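Pdx2 protein (PDB 2ABW) hydrolyses glutamine to glutamate and ammonia as the glutaminase subunit of the malaria parasite's PLP synthase, the ammonia being channelled to Pdx1 for vitamin B6 biosynthesis. Local coordinates at residues R36-L41 with D66-A71; K80-G85 with E211-Y216; D129-S134 with A170-E175. All blocks are in the same frame, centred on the assembly; numbering follows the deposited sequence. Where two conformers were deposited one is given.

Contact 1 of 3, residues R36-L41 with D66-A71; sequences RNVHDL and DTLYNA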
ATOM      1  N   ARG A  36       3.969  -1.794 -15.347  1.00 17.09           N
ATOM      2  CA  ARG A  36       5.249  -1.193 -15.683  1.00 18.49           C
ATOM      3  C   ARG A  36       5.051   0.105 -16.449  1.00 19.35           C
ATOM      4  O   ARG A  36       6.001   0.817 -16.697  1.00 19.47           O
ATOM      5  CB  ARG A  36       5.961  -2.187 -16.598  1.00 18.26           C
ATOM      6  CG  ARG A  36       6.178  -3.551 -16.057  1.00 25.34           C
ATOM      7  CD  ARG A  36       6.308  -4.512 -17.245  1.00 29.49           C
ATOM      8  NE  ARG A  36       4.956  -4.797 -17.801  1.00 33.68           N
ATOM      9  CZ  ARG A  36       4.673  -5.016 -19.074  1.00 36.08           C
ATOM     10  NH1 ARG A  36       5.615  -4.943 -20.007  1.00 42.41           N
ATOM     11  NH2 ARG A  36       3.437  -5.309 -19.446  1.00 37.48           N
ATOM     12  N   ASN A  37       3.807   0.397 -16.856  1.00 17.64           N
ATOM     13  CA  ASN A  37       3.551   1.541 -17.711  1.00 17.93           C
ATOM     14  C   ASN A  37       2.079   1.892 -17.671  1.00 16.11           C
ATOM     15  O   ASN A  37       1.284   1.188 -17.029  1.00 15.70           O
ATOM     16  CB  ASN A  37       4.029   1.233 -19.119  1.00 17.02           C
ATOM     17  CG  ASN A  37       3.390   0.030 -19.697  1.00 19.98           C
ATOM     18  OD1 ASN A  37       2.209  -0.084 -19.721  1.00 18.54           O
ATOM     19  ND2 ASN A  37       4.196  -0.880 -20.257  1.00 21.72           N
ATOM     20  N   VAL A  38       1.692   2.963 -18.345  1.00 17.66           N
ATOM     21  CA  VAL A  38       0.324   3.459 -18.312  1.00 17.25           C
ATOM     22  C   VAL A  38      -0.676   2.516 -19.010  1.00 17.82           C
ATOM     23  O   VAL A  38      -1.843   2.459 -18.613  1.00 16.41           O
ATOM     24  CB  VAL A  38       0.206   4.885 -18.868  1.00 19.20           C
ATOM     25  CG1 VAL A  38       1.033   5.880 -18.078  1.00 19.96           C
ATOM     26  CG2 VAL A  38       0.630   4.944 -20.324  1.00 21.06           C
ATOM     27  N   HIS A  39      -0.221   1.782 -20.023  1.00 17.66           N
ATOM     28  CA  HIS A  39      -1.098   0.772 -20.685  1.00 17.48           C
ATOM     29  C   HIS A  39      -1.525  -0.299 -19.644  1.00 17.48           C
ATOM     30  O   HIS A  39      -2.682  -0.597 -19.476  1.00 18.11           O
ATOM     31  CB  HIS A  39      -0.350   0.119 -21.815  1.00 18.93           C
ATOM     32  CG  HIS A  39      -1.192  -0.845 -22.582  1.00 22.49           C
ATOM     33  ND1 HIS A  39      -0.936  -2.200 -22.600  1.00 30.69           N
ATOM     34  CD2 HIS A  39      -2.321  -0.666 -23.316  1.00 28.05           C
ATOM     35  CE1 HIS A  39      -1.893  -2.819 -23.262  1.00 28.80           C
ATOM     36  NE2 HIS A  39      -2.726  -1.916 -23.747  1.00 28.16           N
ATOM     37  N   ASP A  40      -0.548  -0.828 -18.931  1.00 16.57           N
ATOM     38  CA  ASP A  40      -0.802  -1.827 -17.918  1.00 15.78           C
ATOM     39  C   ASP A  40      -1.771  -1.250 -16.855  1.00 15.71           C
ATOM     40  O   ASP A  40      -2.703  -1.899 -16.388  1.00 16.87           O
ATOM     41  CB  ASP A  40       0.439  -2.271 -17.158  1.00 16.26           C
ATOM     42  CG  ASP A  40       1.503  -2.945 -17.998  1.00 17.28           C
ATOM     43  OD1 ASP A  40       1.131  -3.639 -19.024  1.00 21.55           O
ATOM     44  OD2 ASP A  40       2.727  -2.849 -17.602  1.00 19.05           O
ATOM     45  N   LEU A  41      -1.476   0.006 -16.456  1.00 15.23           N
ATOM     46  CA  LEU A  41      -2.288   0.663 -15.361  1.00 14.23           C
ATOM     47  C   LEU A  41      -3.694   0.747 -15.805  1.00 16.74           C
ATOM     48  O   LEU A  41      -4.578   0.581 -14.992  1.00 16.92           O
ATOM     49  CB  LEU A  41      -1.704   2.027 -15.042  1.00 15.45           C
ATOM     50  CG  LEU A  41      -2.451   2.784 -13.955  1.00 15.77           C
ATOM     51  CD1 LEU A  41      -2.313   1.967 -12.612  1.00 14.99           C
ATOM     52  CD2 LEU A  41      -1.887   4.155 -13.821  1.00 16.75           C
ATOM     53  N   ASP A  66       7.543  12.276 -16.145  1.00 23.88           N
ATOM     54  CA  ASP A  66       6.524  11.894 -15.161  1.00 22.71           C
ATOM     55  C   ASP A  66       5.222  11.346 -15.751  1.00 21.93           C
ATOM     56  O   ASP A  66       4.147  11.454 -15.118  1.00 20.15           O
ATOM     57  CB  ASP A  66       6.244  13.092 -14.254  1.00 21.83           C
ATOM     58  CG  ASP A  66       6.982  13.073 -12.932  1.00 24.66           C
ATOM     59  OD1 ASP A  66       7.714  12.104 -12.645  1.00 25.54           O
ATOM     60  OD2 ASP A  66       6.851  14.051 -12.104  1.00 24.02           O
ATOM     61  N   THR A  67       5.277  10.632 -16.850  1.00 20.45           N
ATOM     62  CA  THR A  67       4.072  10.121 -17.498  1.00 20.08           C
ATOM     63  C   THR A  67       3.347   9.178 -16.533  1.00 19.53           C
ATOM     64  O   THR A  67       2.143   9.300 -16.310  1.00 19.45           O
ATOM     65  CB  THR A  67       4.372   9.430 -18.857  1.00 21.39           C
ATOM     66  OG1 THR A  67       4.721  10.460 -19.819  1.00 24.07           O
ATOM     67  CG2 THR A  67       3.195   8.671 -19.362  1.00 22.47           C
ATOM     68  N   LEU A  68       4.077   8.238 -15.972  1.00 18.22           N
ATOM     69  CA  LEU A  68       3.381   7.224 -15.058  1.00 17.26           C
ATOM     70  C   LEU A  68       2.999   7.874 -13.763  1.00 16.82           C
ATOM     71  O   LEU A  68       1.928   7.573 -13.215  1.00 15.89           O
ATOM     72  CB  LEU A  68       4.261   5.992 -14.814  1.00 17.59           C
ATOM     73  CG  LEU A  68       3.697   4.847 -14.078  1.00 17.98           C
ATOM     74  CD1 LEU A  68       2.398   4.308 -14.700  1.00 17.18           C
ATOM     75  CD2 LEU A  68       4.765   3.688 -13.903  1.00 20.31           C
ATOM     76  N   TYR A  69       3.830   8.745 -13.188  1.00 15.15           N
ATOM     77  CA  TYR A  69       3.502   9.476 -11.964  1.00 15.75           C
ATOM     78  C   TYR A  69       2.138  10.173 -12.162  1.00 15.54           C
ATOM     79  O   TYR A  69       1.207  10.046 -11.378  1.00 16.77           O
ATOM     80  CB  TYR A  69       4.537  10.520 -11.657  1.00 17.28           C
ATOM     81  CG  TYR A  69       4.176  11.371 -10.503  1.00 13.68           C
ATOM     82  CD1 TYR A  69       4.300  10.948  -9.184  1.00 16.11           C
ATOM     83  CD2 TYR A  69       3.638  12.613 -10.705  1.00 16.46           C
ATOM     84  CE1 TYR A  69       3.945  11.737  -8.091  1.00 16.47           C
ATOM     85  CE2 TYR A  69       3.191  13.388  -9.605  1.00 16.44           C
ATOM     86  CZ  TYR A  69       3.391  12.995  -8.327  1.00 16.40           C
ATOM     87  OH  TYR A  69       2.959  13.762  -7.245  1.00 16.76           O
ATOM     88  N   ASN A  70       2.031  10.929 -13.250  1.00 15.65           N
ATOM     89  CA  ASN A  70       0.760  11.720 -13.472  1.00 15.90           C
ATOM     90  C   ASN A  70      -0.411  10.749 -13.652  1.00 15.87           C
ATOM     91  O   ASN A  70      -1.498  11.015 -13.126  1.00 16.29           O
ATOM     92  CB  ASN A  70       0.895  12.561 -14.654  1.00 15.13           C
ATOM     93  CG  ASN A  70       1.925  13.693 -14.472  1.00 16.59           C
ATOM     94  OD1 ASN A  70       2.070  14.159 -13.400  1.00 22.60           O
ATOM     95  ND2 ASN A  70       2.522  14.152 -15.541  1.00 21.99           N
ATOM     96  N   ALA A  71      -0.198   9.605 -14.306  1.00 14.63           N
ATOM     97  CA  ALA A  71      -1.287   8.639 -14.470  1.00 16.00           C
ATOM     98  C   ALA A  71      -1.692   8.023 -13.129  1.00 15.20           C
ATOM     99  O   ALA A  71      -2.879   7.766 -12.864  1.00 15.48           O
ATOM    100  CB  ALA A  71      -0.916   7.555 -15.522  1.00 16.14           C
TER
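Apolar contacts alone join the short helix that starts at Val-38 to one flank of helix 63-77. Val-38 is the central residue: its CG1, anti to the carbonyl carbon, sits 3.6 Å from Ala-71 CB and 3.8 Å from Thr-67 CG2, so it rests between residues one helical turn apart. The side chains of Val-38 and Thr-67 cross at about a right angle, while Thr-67 OG1 turns back to the carbonyl oxygen of Glu-64 in its own helix. One turn on, Leu-41 brings CD2 to within 3.9 Å of Ala-71 CB. Leu-68, with CG anti to the backbone N (chi1 -173°), reaches across to lay CD1 against the backbone at the start of the short helix, 3.8 Å from Asn-37 C.

Within 36-41, polar bonds fix the helix start. Asn-37 is the N-cap: its OD1 takes the amide hydrogen of Asp-40 N at 3.0 Å, nearly along the C=O axis. Asp-40 in turn receives Arg-36 N on the anti lone pair of OD2 (2.8 Å) and pairs OD1 with Arg-36 NH2 in a salt bridge of 2.9 Å, so that both carboxylate oxygens tie the helix back to the residue leaving the strand.

Leu-41 also packs on Leu-72 and Phe-75 of helix 63-77, and Leu-68 touches Leu-11; helix 38-42, the connection from strand 30-35 to strand 46-49, leans on helix 63-77.

Contact 2 of 3, residues K80-G85 with E211-Y216; sequences KKPIWG and EKVKNY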
ATOM      1  N   LYS A  80     -10.367   7.451  -8.512  1.00 15.26           N
ATOM      2  CA  LYS A  80     -10.615   6.895  -7.181  1.00 15.64           C
ATOM      3  C   LYS A  80     -10.576   5.348  -7.160  1.00 15.91           C
ATOM      4  O   LYS A  80     -11.369   4.670  -6.430  1.00 17.13           O
ATOM      5  CB  LYS A  80     -11.924   7.384  -6.649  1.00 18.48           C
ATOM      6  CG  LYS A  80     -12.182   8.838  -6.686  1.00 23.20           C
ATOM      7  CD  LYS A  80     -11.369   9.552  -5.739  1.00 22.87           C
ATOM      8  CE  LYS A  80     -11.896  10.972  -5.611  1.00 27.13           C
ATOM      9  NZ  LYS A  80     -10.937  11.937  -5.030  1.00 23.78           N
ATOM     10  N   LYS A  81      -9.692   4.785  -7.980  1.00 15.09           N
ATOM     11  CA  LYS A  81      -9.573   3.350  -8.010  1.00 15.52           C
ATOM     12  C   LYS A  81      -8.779   2.889  -6.779  1.00 15.63           C
ATOM     13  O   LYS A  81      -7.924   3.575  -6.278  1.00 15.83           O
ATOM     14  CB  LYS A  81      -8.924   2.885  -9.262  1.00 17.44           C
ATOM     15  CG  LYS A  81      -9.876   3.078 -10.440  1.00 18.58           C
ATOM     16  CD  LYS A  81      -9.330   2.145 -11.565  1.00 23.62           C
ATOM     17  CE  LYS A  81      -9.952   2.307 -12.784  1.00 27.73           C
ATOM     18  NZ  LYS A  81      -9.365   1.456 -13.792  1.00 22.45           N
ATOM     19  N   PRO A  82      -9.146   1.706  -6.242  1.00 15.56           N
ATOM     20  CA  PRO A  82      -8.447   1.238  -5.044  1.00 14.43           C
ATOM     21  C   PRO A  82      -6.935   1.095  -5.226  1.00 16.37           C
ATOM     22  O   PRO A  82      -6.500   0.505  -6.240  1.00 14.77           O
ATOM     23  CB  PRO A  82      -9.121  -0.112  -4.742  1.00 15.86           C
ATOM     24  CG  PRO A  82     -10.482   0.045  -5.289  1.00 18.74           C
ATOM     25  CD  PRO A  82     -10.281   0.845  -6.585  1.00 16.83           C
ATOM     26  N   ILE A  83      -6.190   1.504  -4.199  1.00 14.46           N
ATOM     27  CA  ILE A  83      -4.740   1.397  -4.207  1.00 15.46           C
ATOM     28  C   ILE A  83      -4.268   0.990  -2.844  1.00 16.14           C
ATOM     29  O   ILE A  83      -4.796   1.458  -1.872  1.00 15.93           O
ATOM     30  CB  ILE A  83      -4.099   2.706  -4.712  1.00 16.85           C
ATOM     31  CG1 ILE A  83      -2.597   2.506  -4.976  1.00 17.26           C
ATOM     32  CG2 ILE A  83      -4.469   3.868  -3.824  1.00 15.74           C
ATOM     33  CD1 ILE A  83      -1.972   3.573  -5.829  1.00 19.20           C
ATOM     34  N   TRP A  84      -3.301   0.127  -2.832  1.00 14.47           N
ATOM     35  CA  TRP A  84      -2.671  -0.395  -1.594  1.00 15.36           C
ATOM     36  C   TRP A  84      -1.206  -0.071  -1.691  1.00 15.16           C
ATOM     37  O   TRP A  84      -0.464  -0.649  -2.500  1.00 16.26           O
ATOM     38  CB  TRP A  84      -2.867  -1.899  -1.502  1.00 15.78           C
ATOM     39  CG  TRP A  84      -2.310  -2.512  -0.258  1.00 14.58           C
ATOM     40  CD1 TRP A  84      -1.861  -1.838   0.884  1.00 17.34           C
ATOM     41  CD2 TRP A  84      -2.204  -3.887   0.011  1.00 14.35           C
ATOM     42  NE1 TRP A  84      -1.415  -2.747   1.820  1.00 16.06           N
ATOM     43  CE2 TRP A  84      -1.638  -4.021   1.305  1.00 15.88           C
ATOM     44  CE3 TRP A  84      -2.533  -5.045  -0.712  1.00 14.11           C
ATOM     45  CZ2 TRP A  84      -1.420  -5.251   1.880  1.00 16.10           C
ATOM     46  CZ3 TRP A  84      -2.238  -6.248  -0.156  1.00 14.62           C
ATOM     47  CH2 TRP A  84      -1.742  -6.355   1.133  1.00 14.83           C
ATOM     48  N   GLY A  85      -0.749   0.837  -0.847  1.00 15.15           N
ATOM     49  CA  GLY A  85       0.669   1.089  -0.712  1.00 14.81           C
ATOM     50  C   GLY A  85       1.220   0.373   0.479  1.00 16.45           C
ATOM     51  O   GLY A  85       0.726   0.562   1.573  1.00 17.28           O
ATOM     52  N   GLU A 211     -11.396  -7.643  -1.765  1.00 13.27           N
ATOM     53  CA  GLU A 211     -12.782  -7.300  -1.528  1.00 14.98           C
ATOM     54  C   GLU A 211     -13.002  -5.800  -1.761  1.00 16.17           C
ATOM     55  O   GLU A 211     -14.043  -5.441  -2.330  1.00 16.43           O
ATOM     56  CB  GLU A 211     -13.151  -7.719  -0.129  1.00 15.11           C
ATOM     57  CG  GLU A 211     -13.325  -9.185   0.030  1.00 16.91           C
ATOM     58  CD  GLU A 211     -14.541  -9.754  -0.657  1.00 22.59           C
ATOM     59  OE1 GLU A 211     -15.522  -9.026  -0.852  1.00 24.09           O
ATOM     60  OE2 GLU A 211     -14.578 -10.938  -0.992  1.00 24.07           O
ATOM     61  N   LYS A 212     -12.001  -4.972  -1.449  1.00 15.47           N
ATOM     62  CA  LYS A 212     -12.092  -3.527  -1.709  1.00 15.64           C
ATOM     63  C   LYS A 212     -12.251  -3.251  -3.183  1.00 16.49           C
ATOM     64  O   LYS A 212     -13.051  -2.446  -3.671  1.00 16.56           O
ATOM     65  CB  LYS A 212     -10.874  -2.823  -1.176  1.00 16.17           C
ATOM     66  CG  LYS A 212     -10.948  -1.343  -1.151  1.00 16.45           C
ATOM     67  CD  LYS A 212      -9.746  -0.770  -0.390  1.00 17.87           C
ATOM     68  CE  LYS A 212      -9.675   0.802  -0.450  1.00 18.74           C
ATOM     69  NZ  LYS A 212     -10.738   1.267   0.473  1.00 17.84           N
ATOM     70  N   VAL A 213     -11.422  -3.927  -3.970  1.00 14.24           N
ATOM     71  CA  VAL A 213     -11.453  -3.795  -5.458  1.00 14.64           C
ATOM     72  C   VAL A 213     -12.778  -4.318  -5.992  1.00 16.90           C
ATOM     73  O   VAL A 213     -13.393  -3.708  -6.878  1.00 16.57           O
ATOM     74  CB  VAL A 213     -10.241  -4.505  -6.105  1.00 13.59           C
ATOM     75  CG1 VAL A 213     -10.339  -4.392  -7.646  1.00 17.77           C
ATOM     76  CG2 VAL A 213      -8.923  -3.948  -5.626  1.00 14.50           C
ATOM     77  N   LYS A 214     -13.208  -5.504  -5.493  1.00 15.31           N
ATOM     78  CA  LYS A 214     -14.510  -6.055  -5.915  1.00 15.98           C
ATOM     79  C   LYS A 214     -15.643  -5.114  -5.639  1.00 17.80           C
ATOM     80  O   LYS A 214     -16.465  -4.906  -6.564  1.00 17.70           O
ATOM     81  CB  LYS A 214     -14.714  -7.385  -5.164  1.00 16.19           C
ATOM     82  CG  LYS A 214     -16.006  -8.076  -5.596  1.00 18.74           C
ATOM     83  CD  LYS A 214     -16.450  -9.041  -4.533  1.00 19.95           C
ATOM     84  CE  LYS A 214     -17.276  -8.305  -3.461  1.00 22.60           C
ATOM     85  NZ  LYS A 214     -17.731  -9.163  -2.374  1.00 25.98           N
ATOM     86  N   ASN A 215     -15.655  -4.486  -4.488  1.00 17.70           N
ATOM     87  CA  ASN A 215     -16.781  -3.585  -4.111  1.00 19.09           C
ATOM     88  C   ASN A 215     -16.727  -2.337  -4.996  1.00 19.14           C
ATOM     89  O   ASN A 215     -17.732  -1.822  -5.486  1.00 20.15           O
ATOM     90  CB  ASN A 215     -16.660  -3.155  -2.679  1.00 21.03           C
ATOM     91  CG  ASN A 215     -16.952  -4.300  -1.669  1.00 24.44           C
ATOM     92  OD1 ASN A 215     -17.592  -5.212  -1.993  1.00 30.64           O
ATOM     93  ND2 ASN A 215     -16.561  -4.096  -0.432  1.00 28.38           N
ATOM     94  N   TYR A 216     -15.511  -1.849  -5.247  1.00 17.33           N
ATOM     95  CA  TYR A 216     -15.337  -0.773  -6.239  1.00 19.53           C
ATOM     96  C   TYR A 216     -15.942  -1.091  -7.586  1.00 20.34           C
ATOM     97  O   TYR A 216     -16.722  -0.295  -8.141  1.00 20.13           O
ATOM     98  CB  TYR A 216     -13.835  -0.342  -6.369  1.00 18.40           C
ATOM     99  CG  TYR A 216     -13.574   0.407  -7.661  1.00 21.85           C
ATOM    100  CD1 TYR A 216     -13.813   1.715  -7.736  1.00 25.01           C
ATOM    101  CD2 TYR A 216     -13.097  -0.245  -8.794  1.00 24.33           C
ATOM    102  CE1 TYR A 216     -13.605   2.385  -8.949  1.00 21.79           C
ATOM    103  CE2 TYR A 216     -12.920   0.399  -9.981  1.00 25.41           C
ATOM    104  CZ  TYR A 216     -13.176   1.733 -10.050  1.00 21.70           C
ATOM    105  OH  TYR A 216     -12.999   2.353 -11.259  1.00 28.55           O
TER
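Residues 80-82 run from a helix end into a strand: Lys-80 takes positive phi (59°), breaking from helix 63-77, and the chain then extends through Lys-81 and Pro-82 to the strand beginning at Ile-83. Opposite lies a piece of helix, 211-216; the CA atoms come nearest at Pro-82 and Val-213, 5.9 Å apart.

The proline ring carries the contact. Its CD lies over one face of the Tyr-216 ring, 3.8 Å from the ring centroid and 25° off the normal, a CH-pi contact displaced toward CG of the tyrosine, while Pro-82 CG comes within 3.5 Å of Tyr-216 CB. Pro-82 CB, the ring atom beyond CG, meets Val-213 CG2 at 3.9 Å. Tyr-216 has CG anti to its backbone N (chi1 161°), which brings the ring across the proline, its phenol end at Lys-81. There the extended lysine chain passes obliquely, with CG 3.3 Å and CE 3.4 Å from Tyr-216 OH; its ammonium goes on to the carbonyl oxygen of Cys-44. Lys-212 CG lies 4.2 Å from Pro-82 CB, and its NZ forms a salt bridge with Glu-186.

Pro-82 also touches Phe-209, one turn before Val-213 in helix 204-219. This C-terminal helix thereby covers the entrance to strand 83-86, which lies in the central sheet between strands 46-49 and 190-193 and leads toward the nucleophile Cys-87.

Contact 3 of 3, residues D129-S134 with A170-E175; sequences DSFICS and ATFSHE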
ATOM      1  N   ASP A 129      15.222  -3.717  14.437  1.00 43.51           N
ATOM      2  CA  ASP A 129      14.358  -3.226  13.371  1.00 41.68           C
ATOM      3  C   ASP A 129      13.631  -4.287  12.470  1.00 38.65           C
ATOM      4  O   ASP A 129      13.058  -3.946  11.449  1.00 39.67           O
ATOM      5  CB  ASP A 129      15.017  -2.054  12.573  1.00 42.77           C
ATOM      6  CG  ASP A 129      16.220  -2.482  11.706  1.00 48.01           C
ATOM      7  OD1 ASP A 129      16.735  -3.616  11.893  1.00 54.88           O
ATOM      8  OD2 ASP A 129      16.675  -1.653  10.852  1.00 46.30           O
ATOM      9  N   SER A 130      13.658  -5.546  12.888  1.00 34.78           N
ATOM     10  CA  SER A 130      12.771  -6.586  12.370  1.00 32.17           C
ATOM     11  C   SER A 130      12.079  -7.349  13.479  1.00 28.36           C
ATOM     12  O   SER A 130      12.714  -7.782  14.452  1.00 27.95           O
ATOM     13  CB  SER A 130      13.523  -7.592  11.491  1.00 33.66           C
ATOM     14  OG  SER A 130      14.000  -8.685  12.248  1.00 36.39           O
ATOM     15  N   PHE A 131      10.785  -7.563  13.338  1.00 22.90           N
ATOM     16  CA  PHE A 131      10.023  -8.263  14.307  1.00 21.15           C
ATOM     17  C   PHE A 131       8.662  -8.636  13.731  1.00 19.63           C
ATOM     18  O   PHE A 131       8.250  -8.041  12.752  1.00 19.41           O
ATOM     19  CB  PHE A 131       9.862  -7.407  15.581  1.00 21.18           C
ATOM     20  CG  PHE A 131       9.186  -6.088  15.353  1.00 18.81           C
ATOM     21  CD1 PHE A 131       7.834  -5.979  15.427  1.00 20.33           C
ATOM     22  CD2 PHE A 131       9.943  -4.937  15.156  1.00 22.13           C
ATOM     23  CE1 PHE A 131       7.188  -4.724  15.194  1.00 20.43           C
ATOM     24  CE2 PHE A 131       9.332  -3.700  14.928  1.00 23.59           C
ATOM     25  CZ  PHE A 131       7.955  -3.590  14.985  1.00 21.96           C
ATOM     26  N   ILE A 132       8.071  -9.642  14.326  1.00 19.38           N
ATOM     27  CA  ILE A 132       6.678 -10.004  14.078  1.00 19.77           C
ATOM     28  C   ILE A 132       5.826  -9.477  15.254  1.00 20.79           C
ATOM     29  O   ILE A 132       6.151  -9.744  16.451  1.00 21.61           O
ATOM     30  CB  ILE A 132       6.499 -11.465  13.913  1.00 19.34           C
ATOM     31  CG1 ILE A 132       7.193 -11.913  12.599  1.00 21.75           C
ATOM     32  CG2 ILE A 132       5.021 -11.777  13.866  1.00 21.32           C
ATOM     33  CD1 ILE A 132       7.320 -13.431  12.426  1.00 21.64           C
ATOM     34  N   CYS A 133       4.810  -8.689  14.928  1.00 19.92           N
ATOM     35  CA  CYS A 133       3.893  -8.180  15.892  1.00 20.78           C
ATOM     36  C   CYS A 133       2.500  -8.789  15.717  1.00 20.59           C
ATOM     37  O   CYS A 133       2.105  -9.241  14.669  1.00 20.29           O
ATOM     38  CB  CYS A 133       3.866  -6.654  15.843  1.00 20.44           C
ATOM     39  SG  CYS A 133       3.286  -6.010  14.366  1.00 23.59           S
ATOM     40  N   SER A 134       1.763  -8.827  16.825  1.00 19.16           N
ATOM     41  CA  SER A 134       0.366  -9.142  16.830  1.00 19.16           C
ATOM     42  C   SER A 134      -0.417  -7.876  16.486  1.00 17.08           C
ATOM     43  O   SER A 134      -0.171  -6.796  17.070  1.00 18.10           O
ATOM     44  CB  SER A 134      -0.071  -9.574  18.233  0.50 20.51           C
ATOM     45  OG  SER A 134      -1.310 -10.256  18.149  0.50 21.41           O
ATOM     46  N   ALA A 170      -5.317  -0.934  11.774  1.00 15.34           N
ATOM     47  CA  ALA A 170      -4.630  -1.871  12.640  1.00 14.45           C
ATOM     48  C   ALA A 170      -3.522  -1.173  13.404  1.00 16.13           C
ATOM     49  O   ALA A 170      -2.848  -0.277  12.854  1.00 14.88           O
ATOM     50  CB  ALA A 170      -4.009  -2.996  11.826  1.00 13.61           C
ATOM     51  N   THR A 171      -3.343  -1.558  14.670  1.00 14.96           N
ATOM     52  CA  THR A 171      -2.319  -1.051  15.553  1.00 15.94           C
ATOM     53  C   THR A 171      -1.660  -2.243  16.232  1.00 16.67           C
ATOM     54  O   THR A 171      -2.109  -3.377  16.146  1.00 16.53           O
ATOM     55  CB  THR A 171      -2.875  -0.139  16.613  1.00 16.23           C
ATOM     56  OG1 THR A 171      -3.766  -0.887  17.481  1.00 17.04           O
ATOM     57  CG2 THR A 171      -3.591   1.006  15.975  1.00 18.26           C
ATOM     58  N   PHE A 172      -0.484  -1.975  16.819  1.00 16.51           N
ATOM     59  CA  PHE A 172       0.197  -2.987  17.611  1.00 15.54           C
ATOM     60  C   PHE A 172       0.966  -2.386  18.712  1.00 17.89           C
ATOM     61  O   PHE A 172       1.221  -1.198  18.705  1.00 16.93           O
ATOM     62  CB  PHE A 172       1.144  -3.836  16.762  1.00 15.10           C
ATOM     63  CG  PHE A 172       2.338  -3.072  16.164  1.00 16.23           C
ATOM     64  CD1 PHE A 172       2.227  -2.505  14.898  1.00 18.89           C
ATOM     65  CD2 PHE A 172       3.539  -3.070  16.771  1.00 18.35           C
ATOM     66  CE1 PHE A 172       3.291  -1.853  14.360  1.00 18.56           C
ATOM     67  CE2 PHE A 172       4.607  -2.449  16.216  1.00 17.68           C
ATOM     68  CZ  PHE A 172       4.481  -1.859  15.026  1.00 19.18           C
ATOM     69  N   SER A 173       1.324  -3.201  19.685  1.00 18.95           N
ATOM     70  CA  SER A 173       2.170  -2.728  20.753  1.00 23.54           C
ATOM     71  C   SER A 173       3.449  -3.485  20.692  1.00 25.48           C
ATOM     72  O   SER A 173       3.446  -4.674  20.397  1.00 25.59           O
ATOM     73  CB  SER A 173       1.461  -2.964  22.097  1.00 23.51           C
ATOM     74  OG  SER A 173       0.427  -1.977  22.163  1.00 32.54           O
ATOM     75  N   HIS A 174       4.540  -2.804  20.998  1.00 30.75           N
ATOM     76  CA  HIS A 174       5.855  -3.439  20.923  1.00 34.75           C
ATOM     77  C   HIS A 174       6.604  -2.909  22.095  1.00 37.96           C
ATOM     78  O   HIS A 174       6.553  -1.710  22.402  1.00 37.61           O
ATOM     79  CB  HIS A 174       6.552  -3.097  19.591  1.00 37.33           C
ATOM     80  CG  HIS A 174       7.836  -3.845  19.348  1.00 36.97           C
ATOM     81  ND1 HIS A 174       7.898  -5.217  19.219  1.00 42.29           N
ATOM     82  CD2 HIS A 174       9.096  -3.392  19.133  1.00 43.99           C
ATOM     83  CE1 HIS A 174       9.153  -5.579  18.990  1.00 43.31           C
ATOM     84  NE2 HIS A 174       9.901  -4.488  18.934  1.00 43.64           N
ATOM     85  N   GLU A 175       7.297  -3.804  22.765  1.00 41.16           N
ATOM     86  CA  GLU A 175       8.001  -3.398  23.974  1.00 44.44           C
ATOM     87  C   GLU A 175       9.082  -2.366  23.689  1.00 45.74           C
ATOM     88  O   GLU A 175       9.595  -1.771  24.614  1.00 47.77           O
ATOM     89  CB  GLU A 175       8.413  -4.602  24.791  1.00 45.17           C
ATOM     90  CG  GLU A 175       7.241  -4.963  25.677  1.00 47.34           C
ATOM     91  CD  GLU A 175       7.211  -6.393  26.100  1.00 49.43           C
ATOM     92  OE1 GLU A 175       8.256  -7.085  25.968  1.00 56.20           O
ATOM     93  OE2 GLU A 175       6.127  -6.814  26.591  1.00 53.17           O
TER
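Aromatic rings and one sulfur fill the tight side of this contact, where Phe-131, Cys-133, Phe-172 and His-174 all turn inward. Phe-131 and His-174 reach toward each other so that their rings stack face to face, their centroids 4.0 Å apart and their planes only 16° from parallel; the imidazole CE1 lies toward the rim of the phenyl face, 3.7 Å from Phe-131 CG. Phe-172 approaches the same phenyl ring at its edge, with its CE2 3.6 Å from Phe-131 CE1 and the two planes inclined at 54°. Cys-133 completes the cluster: its SG stands over one face of the Phe-172 ring, 3.7 Å from the centroid, a close sulfur-aromatic contact. Phe-131, Cys-133 and Phe-172 all place the gamma atom in the crowded position between backbone N and carbonyl carbon, whereas His-174 has CG anti to its backbone N.

The segments belong to neighbouring strands of the large mixed sheet, 130-137 and 167-174, but here they splay apart, at 118° between their N-to-C directions, and side chains bridge the widening gap. Strand 130-137 keeps its backbone pairing with 149-153, through Phe-131 with Cys-152 and Cys-133 with Ala-150, and Phe-172 is backed by Ile-181 and Ala-183 of strand 180-187. Phe-131 lies about 8 Å, side chain to side chain, from Ile-153 of the glutamine site.

The exposed end is at Ser-134, which adds little but its carbonyl oxygen, 3.3 Å from Phe-172 CB. Thr-171 turns away there, its OG1 hydrogen-bonded to Asn-136 and to a tetraethylene glycol, probably from the crystallisation liquor.

In the fold
All three contacts are partly buried. Contact 2 lies nearest the middle of the chain, about 11 Å from its centre, where a helix covers the start of a central strand; contacts 1 and 3 lie farther out, about 17 and 18 Å from that centre and on opposite sides of it. Contact 1 is aliphatic helix-on-helix packing, contact 2 sets a proline on a tyrosine face, and contact 3 relies on an aromatic cluster with one stack, and a sulfur, between splayed strands. Contacts 2 and 3 reach the same large sheet, while helix 63-77 of contact 1 is followed in the chain by strand 83-86 of contact 2. Of the three, contact 3 comes near the glutamine site; contacts 1 and 2 are structural packing away from it.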